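Local coordinates for protein branched-chain-amino-acid aminotransferase (Deinococcus radiodurans, PDB 3UZO) that probably catalyses the pyridoxal-phosphate-dependent transfer of the amino group of leucine, valine or isoleucine to 2-oxoglutarate, giving L-glutamate and the branched-chain keto acid, at residues 124-129 / 140-145. Numbering follows the deposited sequence.
Sequences QVVRAN and GSLYLR. With GLU (glutamic acid), chain D.
Leu142 and Leu144 meet Val125, Val126 and Asn129 on one side of strand 141-145, while Tyr143 and Arg145, alternating with them, reach bound glutamate. The side-chain contacts among the valines and leucines are apolar. Leu144 fits against both valines. Its CG is anti to the carbonyl carbon (chi1 -70°), beside the backbone N, and from there CD1 and CD2 fork onto Val126 and Val125. CD2 of Leu144 lies 3.8 Å from CG1 of Val125, and the two side chains run alongside in opposite senses. CD1 of Leu144 lies 3.8 Å from CG2 of Val126, whose side chain it crosses at about a right angle. CD2 of Leu142 sits 4.3 Å from CG1 of Val126 and 4.1 Å from the backbone O of Asn129. Asn129 is the first residue past the helix. Its ND2 bonds back to the O of Val125 at 2.9 Å, nearly in its own amide plane, and also to the O of Leu38.

On the pocket side, the folded chain of Arg145 brings its guanidinium beside Tyr143. NH2 of Arg145 donates to OH of Tyr143 at 2.9 Å, close to the guanidinium plane and nearly straight (168°). The same NH2 donates to OXT of glutamate at 2.7 Å, with a more bent angle of 136°. Tyr71 and Val157 of the second subunit also bond this ligand. The strand pairs on its two sides with strands 74-83 and 162-172. This is a helix packed on an antiparallel sheet in a class-IV aminotransferase, with the sheet's other side lining the glutamate site.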
loop_
_atom_site.group_PDB
_atom_site.type_symbol
_atom_site.label_atom_id
_atom_site.label_comp_id
_atom_site.label_asym_id
_atom_site.label_seq_id
_atom_site.Cartn_x
_atom_site.Cartn_y
_atom_site.Cartn_z
ATOM N N GLN A 124 22.838 6.747 -16.687
ATOM C CA GLN A 124 23.268 5.484 -17.286
ATOM C C GLN A 124 22.155 4.879 -18.131
ATOM O O GLN A 124 22.394 4.424 -19.247
ATOM C CB GLN A 124 23.668 4.468 -16.216
ATOM C CG GLN A 124 25.014 4.715 -15.551
ATOM C CD GLN A 124 25.489 3.500 -14.767
ATOM O OE1 GLN A 124 25.576 2.401 -15.310
ATOM N NE2 GLN A 124 25.799 3.695 -13.492
ATOM N N VAL A 125 20.936 4.870 -17.596
ATOM C CA VAL A 125 19.806 4.305 -18.328
ATOM C C VAL A 125 19.485 5.121 -19.573
ATOM O O VAL A 125 19.263 4.556 -20.637
ATOM C CB VAL A 125 18.545 4.196 -17.420
ATOM C CG1 VAL A 125 17.308 3.744 -18.232
ATOM C CG2 VAL A 125 18.817 3.200 -16.309
ATOM N N VAL A 126 19.471 6.449 -19.468
ATOM C CA VAL A 126 19.165 7.249 -20.655
ATOM C C VAL A 126 20.227 7.020 -21.739
ATOM O O VAL A 126 19.910 6.728 -22.898
ATOM C CB VAL A 126 19.070 8.772 -20.328
ATOM C CG1 VAL A 126 18.861 9.574 -21.620
ATOM C CG2 VAL A 126 17.912 9.031 -19.361
ATOM N N ARG A 127 21.492 7.126 -21.363
ATOM C CA ARG A 127 22.564 6.940 -22.331
ATOM C C ARG A 127 22.559 5.575 -23.020
ATOM O O ARG A 127 22.749 5.495 -24.228
ATOM C CB ARG A 127 23.914 7.197 -21.662
ATOM C CG ARG A 127 24.147 8.674 -21.382
ATOM C CD ARG A 127 25.274 8.904 -20.397
ATOM N NE ARG A 127 25.406 10.326 -20.089
ATOM C CZ ARG A 127 25.989 10.802 -18.995
ATOM N NH1 ARG A 127 26.497 9.966 -18.101
ATOM N NH2 ARG A 127 26.049 12.114 -18.790
ATOM N N ALA A 128 22.318 4.513 -22.261
ATOM C CA ALA A 128 22.312 3.160 -22.817
ATOM C C ALA A 128 21.082 2.864 -23.669
ATOM O O ALA A 128 21.089 1.929 -24.459
ATOM C CB ALA A 128 22.419 2.140 -21.695
ATOM N N ASN A 129 20.027 3.657 -23.499
ATOM C CA ASN A 129 18.793 3.468 -24.255
ATOM C C ASN A 129 18.465 4.725 -25.050
ATOM O O ASN A 129 17.296 5.001 -25.325
ATOM C CB ASN A 129 17.634 3.159 -23.299
ATOM C CG ASN A 129 17.799 1.831 -22.584
ATOM O OD1 ASN A 129 17.547 0.770 -23.155
ATOM N ND2 ASN A 129 18.231 1.884 -21.327
ATOM N N GLY A 140 7.087 13.334 -27.799
ATOM C CA GLY A 140 7.358 12.220 -26.898
ATOM C C GLY A 140 8.517 12.463 -25.952
ATOM O O GLY A 140 9.223 13.463 -26.045
ATOM N N SER A 141 8.717 11.543 -25.021
ATOM C CA SER A 141 9.805 11.684 -24.072
ATOM C C SER A 141 10.205 10.291 -23.640
ATOM O O SER A 141 9.541 9.306 -23.986
ATOM C CB SER A 141 9.355 12.508 -22.854
ATOM O OG SER A 141 8.283 11.865 -22.179
ATOM N N LEU A 142 11.312 10.204 -22.912
ATOM C CA LEU A 142 11.778 8.925 -22.406
ATOM C C LEU A 142 11.470 8.956 -20.917
ATOM O O LEU A 142 12.107 9.688 -20.156
ATOM C CB LEU A 142 13.287 8.755 -22.635
ATOM C CG LEU A 142 13.843 7.390 -22.199
ATOM C CD1 LEU A 142 13.056 6.266 -22.874
ATOM C CD2 LEU A 142 15.332 7.294 -22.552
ATOM N N TYR A 143 10.477 8.170 -20.511
ATOM C CA TYR A 143 10.060 8.114 -19.116
ATOM C C TYR A 143 10.952 7.195 -18.304
ATOM O O TYR A 143 11.215 6.067 -18.711
ATOM C CB TYR A 143 8.625 7.600 -19.008
ATOM C CG TYR A 143 8.061 7.634 -17.602
ATOM C CD1 TYR A 143 7.519 8.808 -17.074
ATOM C CD2 TYR A 143 8.041 6.488 -16.809
ATOM C CE1 TYR A 143 6.962 8.837 -15.792
ATOM C CE2 TYR A 143 7.488 6.502 -15.525
ATOM C CZ TYR A 143 6.948 7.678 -15.026
ATOM O OH TYR A 143 6.357 7.683 -13.785
ATOM N N LEU A 144 11.394 7.684 -17.148
ATOM C CA LEU A 144 12.247 6.912 -16.252
ATOM C C LEU A 144 11.461 6.484 -15.025
ATOM O O LEU A 144 10.726 7.288 -14.441
ATOM C CB LEU A 144 13.452 7.748 -15.825
ATOM C CG LEU A 144 14.439 7.990 -16.969
ATOM C CD1 LEU A 144 15.173 9.294 -16.774
ATOM C CD2 LEU A 144 15.406 6.815 -17.040
ATOM N N ARG A 145 11.630 5.225 -14.631
ATOM C CA ARG A 145 10.939 4.686 -13.469
ATOM C C ARG A 145 11.881 4.088 -12.428
ATOM O O ARG A 145 12.178 2.885 -12.452
ATOM C CB ARG A 145 9.905 3.631 -13.905
ATOM C CG ARG A 145 9.288 2.817 -12.773
ATOM C CD ARG A 145 8.695 3.717 -11.683
ATOM N NE ARG A 145 7.638 4.583 -12.191
ATOM C CZ ARG A 145 6.387 4.194 -12.407
ATOM N NH1 ARG A 145 6.026 2.944 -12.156
ATOM N NH2 ARG A 145 5.489 5.060 -12.868
HETATM N N GLU D . 3.693 7.564 -11.390
HETATM C CA GLU D . 2.421 7.738 -12.142
HETATM C C GLU D . 1.964 6.415 -12.713
HETATM O O GLU D . 0.767 6.300 -13.036
HETATM C CB GLU D . 2.609 8.732 -13.283
HETATM C CG GLU D . 2.510 10.177 -12.862
HETATM C CD GLU D . 2.476 11.117 -14.042
HETATM O OE1 GLU D . 1.786 10.795 -15.034
HETATM O OE2 GLU D . 3.134 12.177 -13.971
HETATM O OXT GLU D . 2.822 5.520 -12.834
#